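Long-range contact in cadherin-related family member 2 (Mus musculus, PDB 5CYX), which probably joins adjacent microvilli of epithelial cells through calcium-dependent heterophilic adhesion of its extracellular cadherin repeats, so controlling how microvilli pack: residues A[95-107]-A[187-201]. Sequence-based numbering, arbitrary orientation.
With CA (calcium ion), chain C; CA (calcium ion), chain D; CA (calcium ion), chain B.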
loop_
_atom_site.group_PDB
_atom_site.type_symbol
_atom_site.label_atom_id
_atom_site.label_comp_id
_atom_site.label_asym_id
_atom_site.label_seq_id
_atom_site.Cartn_x
_atom_site.Cartn_y
_atom_site.Cartn_z
ATOM N N VAL A 95 16.215 -0.390 -35.622
ATOM C CA VAL A 95 16.499 0.773 -34.776
ATOM C C VAL A 95 16.322 0.361 -33.326
ATOM O O VAL A 95 15.276 -0.148 -32.958
ATOM C CB VAL A 95 15.589 1.968 -35.122
ATOM C CG1 VAL A 95 15.935 3.194 -34.276
ATOM C CG2 VAL A 95 15.757 2.347 -36.580
ATOM N N GLU A 96 17.359 0.511 -32.508
ATOM C CA GLU A 96 17.262 0.205 -31.080
ATOM C C GLU A 96 16.776 1.393 -30.239
ATOM O O GLU A 96 17.249 2.552 -30.392
ATOM C CB GLU A 96 18.605 -0.237 -30.509
ATOM C CG GLU A 96 19.026 -1.632 -30.896
ATOM C CD GLU A 96 20.194 -2.157 -30.054
ATOM O OE1 GLU A 96 21.069 -1.329 -29.667
ATOM O OE2 GLU A 96 20.221 -3.394 -29.800
ATOM N N ASP A 97 15.904 1.074 -29.296
ATOM C CA ASP A 97 15.352 2.034 -28.371
ATOM C C ASP A 97 16.471 2.581 -27.472
ATOM O O ASP A 97 17.361 1.812 -27.022
ATOM C CB ASP A 97 14.249 1.386 -27.488
ATOM C CG ASP A 97 13.410 2.430 -26.715
ATOM O OD1 ASP A 97 13.360 3.626 -27.119
ATOM O OD2 ASP A 97 12.841 2.050 -25.658
ATOM N N ARG A 98 16.439 3.901 -27.255
ATOM C CA ARG A 98 17.296 4.523 -26.185
ATOM C C ARG A 98 16.411 5.445 -25.304
ATOM O O ARG A 98 15.265 5.858 -25.718
ATOM C CB ARG A 98 18.448 5.272 -26.810
ATOM C CG ARG A 98 19.460 4.396 -27.532
ATOM C CD ARG A 98 20.438 3.832 -26.538
ATOM N NE ARG A 98 21.396 2.917 -27.136
ATOM C CZ ARG A 98 21.211 1.628 -27.355
ATOM N NH1 ARG A 98 22.189 0.915 -27.877
ATOM N NH2 ARG A 98 20.068 1.022 -27.072
ATOM N N ASN A 99 16.874 5.731 -24.091
ATOM C CA ASN A 99 16.089 6.521 -23.168
ATOM C C ASN A 99 16.147 8.032 -23.489
ATOM O O ASN A 99 16.841 8.806 -22.780
ATOM C CB ASN A 99 16.489 6.259 -21.741
ATOM C CG ASN A 99 15.500 6.761 -20.763
ATOM O OD1 ASN A 99 14.400 7.178 -21.125
ATOM N ND2 ASN A 99 15.880 6.763 -19.520
ATOM N N ASP A 100 15.414 8.423 -24.539
ATOM C CA ASP A 100 15.308 9.830 -24.953
ATOM C C ASP A 100 13.928 10.388 -24.650
ATOM O O ASP A 100 13.657 11.489 -25.061
ATOM C CB ASP A 100 15.580 9.981 -26.472
ATOM C CG ASP A 100 14.617 9.084 -27.344
ATOM O OD1 ASP A 100 13.941 8.180 -26.818
ATOM O OD2 ASP A 100 14.487 9.314 -28.545
ATOM N N ASN A 101 13.010 9.643 -24.003
ATOM C CA ASN A 101 11.750 10.323 -23.605
ATOM C C ASN A 101 11.617 10.448 -22.097
ATOM O O ASN A 101 12.207 9.637 -21.371
ATOM C CB ASN A 101 10.523 9.668 -24.207
ATOM C CG ASN A 101 10.392 9.938 -25.679
ATOM O OD1 ASN A 101 9.971 11.034 -26.087
ATOM N ND2 ASN A 101 10.750 8.975 -26.486
ATOM N N ILE A 102 10.911 11.515 -21.662
ATOM C CA ILE A 102 10.571 11.718 -20.245
ATOM C C ILE A 102 9.121 11.310 -19.870
ATOM O O ILE A 102 8.212 11.298 -20.732
ATOM C CB ILE A 102 10.791 13.149 -19.740
ATOM C CG1 ILE A 102 9.855 14.165 -20.455
ATOM C CG2 ILE A 102 12.232 13.615 -19.972
ATOM C CD1 ILE A 102 9.963 15.561 -19.867
ATOM N N PRO A 103 8.897 11.019 -18.577
ATOM C CA PRO A 103 7.564 10.822 -18.074
ATOM C C PRO A 103 6.790 12.121 -18.134
ATOM O O PRO A 103 7.291 13.139 -17.674
ATOM C CB PRO A 103 7.805 10.428 -16.614
ATOM C CG PRO A 103 9.132 9.766 -16.617
ATOM C CD PRO A 103 9.906 10.638 -17.574
ATOM N N VAL A 104 5.585 12.065 -18.678
ATOM C CA VAL A 104 4.747 13.252 -18.849
ATOM C C VAL A 104 3.369 13.003 -18.200
ATOM O O VAL A 104 2.805 11.889 -18.290
ATOM C CB VAL A 104 4.575 13.660 -20.359
ATOM C CG1 VAL A 104 5.842 14.313 -20.891
ATOM C CG2 VAL A 104 4.211 12.454 -21.237
ATOM N N PHE A 105 2.889 14.030 -17.509
ATOM C CA PHE A 105 1.565 14.106 -16.904
ATOM C C PHE A 105 0.790 15.062 -17.791
ATOM O O PHE A 105 1.404 15.969 -18.333
ATOM C CB PHE A 105 1.644 14.806 -15.537
ATOM C CG PHE A 105 2.423 14.064 -14.457
ATOM C CD1 PHE A 105 1.786 13.184 -13.619
ATOM C CD2 PHE A 105 3.752 14.342 -14.224
ATOM C CE1 PHE A 105 2.485 12.517 -12.598
ATOM C CE2 PHE A 105 4.454 13.715 -13.202
ATOM C CZ PHE A 105 3.821 12.792 -12.386
ATOM N N LEU A 106 -0.534 14.928 -17.859
ATOM C CA LEU A 106 -1.414 15.826 -18.652
ATOM C C LEU A 106 -1.633 17.272 -18.100
ATOM O O LEU A 106 -1.878 18.178 -18.883
ATOM C CB LEU A 106 -2.780 15.158 -18.873
ATOM C CG LEU A 106 -2.747 13.906 -19.764
ATOM C CD1 LEU A 106 -4.014 13.088 -19.548
ATOM C CD2 LEU A 106 -2.584 14.293 -21.242
ATOM N N ASN A 107 -1.595 17.451 -16.769
ATOM C CA ASN A 107 -1.555 18.780 -16.125
ATOM C C ASN A 107 -0.399 18.845 -15.137
ATOM O O ASN A 107 0.149 17.806 -14.746
ATOM C CB ASN A 107 -2.860 19.094 -15.388
ATOM C CG ASN A 107 -4.039 19.189 -16.322
ATOM O OD1 ASN A 107 -4.743 18.194 -16.556
ATOM N ND2 ASN A 107 -4.249 20.361 -16.886
ATOM N N ALA A 187 7.938 12.210 -11.459
ATOM C CA ALA A 187 7.927 10.873 -11.996
ATOM C C ALA A 187 9.228 10.711 -12.747
ATOM O O ALA A 187 9.579 11.599 -13.507
ATOM C CB ALA A 187 6.709 10.666 -12.924
ATOM N N CYS A 188 9.949 9.618 -12.494
ATOM C CA CYS A 188 11.120 9.260 -13.283
ATOM C C CYS A 188 10.906 7.908 -13.938
ATOM O O CYS A 188 10.048 7.127 -13.518
ATOM C CB CYS A 188 12.392 9.224 -12.427
ATOM S SG CYS A 188 12.644 10.750 -11.481
ATOM N N ASP A 189 11.678 7.625 -14.971
ATOM C CA ASP A 189 11.679 6.298 -15.496
ATOM C C ASP A 189 12.673 5.485 -14.626
ATOM O O ASP A 189 13.330 6.023 -13.694
ATOM C CB ASP A 189 11.949 6.259 -17.014
ATOM C CG ASP A 189 13.239 6.926 -17.415
ATOM O OD1 ASP A 189 14.206 6.844 -16.644
ATOM O OD2 ASP A 189 13.278 7.574 -18.502
ATOM N N SER A 190 12.826 4.236 -14.979
ATOM C CA SER A 190 13.620 3.281 -14.213
ATOM C C SER A 190 15.002 3.100 -14.896
ATOM O O SER A 190 15.708 2.162 -14.650
ATOM C CB SER A 190 12.854 1.949 -14.105
ATOM O OG SER A 190 11.538 2.119 -13.577
ATOM N N GLY A 191 15.398 4.047 -15.752
ATOM C CA GLY A 191 16.701 4.035 -16.376
ATOM C C GLY A 191 16.769 3.205 -17.637
ATOM O O GLY A 191 15.871 2.381 -17.962
ATOM N N GLY A 192 17.872 3.427 -18.319
ATOM C CA GLY A 192 18.173 2.925 -19.658
ATOM C C GLY A 192 19.511 3.564 -20.084
ATOM O O GLY A 192 20.351 3.900 -19.239
ATOM N N ILE A 193 19.714 3.651 -21.391
ATOM C CA ILE A 193 20.960 4.072 -21.984
ATOM C C ILE A 193 20.644 5.254 -22.891
ATOM O O ILE A 193 19.613 5.238 -23.608
ATOM C CB ILE A 193 21.550 2.958 -22.876
ATOM C CG1 ILE A 193 21.747 1.642 -22.086
ATOM C CG2 ILE A 193 22.846 3.406 -23.545
ATOM C CD1 ILE A 193 22.680 1.784 -20.906
ATOM N N LEU A 194 21.547 6.239 -22.886
ATOM C CA LEU A 194 21.530 7.307 -23.866
ATOM C C LEU A 194 22.970 7.762 -24.083
ATOM O O LEU A 194 23.719 7.945 -23.107
ATOM C CB LEU A 194 20.685 8.461 -23.365
ATOM C CG LEU A 194 20.447 9.581 -24.382
ATOM C CD1 LEU A 194 19.530 9.141 -25.532
ATOM C CD2 LEU A 194 19.844 10.766 -23.649
ATOM N N ASP A 195 23.366 7.877 -25.350
ATOM C CA ASP A 195 24.768 8.032 -25.722
ATOM C C ASP A 195 25.665 7.056 -24.979
ATOM O O ASP A 195 26.614 7.446 -24.366
ATOM C CB ASP A 195 25.186 9.498 -25.488
ATOM C CG ASP A 195 24.199 10.446 -26.111
ATOM O OD1 ASP A 195 23.759 10.156 -27.241
ATOM O OD2 ASP A 195 23.794 11.432 -25.480
ATOM N N ASN A 196 25.299 5.769 -25.014
ATOM C CA ASN A 196 26.137 4.697 -24.524
ATOM C C ASN A 196 26.445 4.692 -23.021
ATOM O O ASN A 196 27.334 3.988 -22.584
ATOM C CB ASN A 196 27.433 4.610 -25.354
ATOM C CG ASN A 196 27.152 4.459 -26.844
ATOM O OD1 ASN A 196 26.401 3.566 -27.255
ATOM N ND2 ASN A 196 27.771 5.297 -27.652
ATOM N N LYS A 197 25.672 5.423 -22.235
ATOM C CA LYS A 197 25.800 5.361 -20.800
ATOM C C LYS A 197 24.456 5.411 -20.114
ATOM O O LYS A 197 23.464 5.811 -20.759
ATOM C CB LYS A 197 26.721 6.466 -20.280
ATOM C CG LYS A 197 26.414 7.856 -20.694
ATOM C CD LYS A 197 27.618 8.725 -20.268
ATOM C CE LYS A 197 27.258 10.179 -20.169
ATOM N NZ LYS A 197 26.861 10.727 -21.504
ATOM N N PRO A 198 24.410 4.986 -18.827
ATOM C CA PRO A 198 23.166 5.027 -18.102
ATOM C C PRO A 198 22.525 6.399 -18.123
ATOM O O PRO A 198 23.211 7.374 -18.128
ATOM C CB PRO A 198 23.555 4.647 -16.682
ATOM C CG PRO A 198 24.705 3.744 -16.865
ATOM C CD PRO A 198 25.462 4.318 -18.039
ATOM N N LYS A 199 21.206 6.414 -18.176
ATOM C CA LYS A 199 20.433 7.631 -18.218
ATOM C C LYS A 199 19.068 7.340 -17.609
ATOM O O LYS A 199 18.415 6.317 -17.958
ATOM C CB LYS A 199 20.303 8.097 -19.657
ATOM C CG LYS A 199 19.440 9.343 -19.837
ATOM C CD LYS A 199 20.133 10.558 -19.186
ATOM C CE LYS A 199 19.369 11.849 -19.452
ATOM N NZ LYS A 199 20.014 12.972 -18.725
ATOM N N THR A 200 18.682 8.170 -16.642
ATOM C CA THR A 200 17.337 8.131 -16.057
ATOM C C THR A 200 16.704 9.462 -16.393
ATOM O O THR A 200 17.367 10.486 -16.242
ATOM C CB THR A 200 17.406 7.967 -14.531
ATOM O OG1 THR A 200 17.935 6.665 -14.187
ATOM C CG2 THR A 200 16.014 8.164 -13.892
ATOM N N GLN A 201 15.440 9.478 -16.838
ATOM C CA GLN A 201 14.768 10.784 -17.133
ATOM C C GLN A 201 13.700 11.098 -16.112
ATOM O O GLN A 201 13.016 10.177 -15.642
ATOM C CB GLN A 201 14.147 10.768 -18.512
ATOM C CG GLN A 201 15.116 10.451 -19.639
ATOM C CD GLN A 201 15.798 11.672 -20.208
ATOM O OE1 GLN A 201 15.671 12.783 -19.684
ATOM N NE2 GLN A 201 16.524 11.476 -21.291
HETATM CA CA CA C . 13.255 5.941 -27.091
HETATM CA CA CA D . 12.132 7.401 -20.718
HETATM CA CA CA B . 13.051 8.650 -30.045
HETATM O O HOH W 1 23.486 4.979 -26.922
HETATM O O HOH W 2 11.675 10.511 -29.204
#
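Asn99 holds CG trans to its own N (chi1 -165°), while Asp189 tucks CG between its N and carbonyl carbon (chi1 56°); coming from opposite directions, amide and carboxylate meet in the calcium-binding linker between the first two cadherin repeats. Both bind one calcium ion, Asn99 through OD1 at 2.3 Å and Asp189 through OD2, with the carbonyl O of Asn101 and with Asp131 and Asp133 of the second repeat. Asparagine suits this position because its amide faces two ways: while OD1 serves the metal, ND2 donates to Asp189 OD2 at 2.9 Å and to Lys199 O at 3.0 Å, both acceptors lying in the amide plane. Asp189 is fixed in turn by Gly191 N, closing an Asx turn, and Gln201 N, which reach OD1 from opposite faces of the carboxylate.

The hairpin 192-199 lies against the linker, where Asn99 N donates to Ile193 O at 2.8 Å. Gln201 NE2 gives Asn99 O a nearly straight bond (171°), the acceptor lying in the plane of the Gln201 amide. The Arg98 chain runs alongside Ile193, and its NE reaches Asn196 N through a water. Further along, compact Ala187 lets Pro103 and Phe105 pack close, and Phe105 CZ comes within 3.6 Å of Ala187 CB.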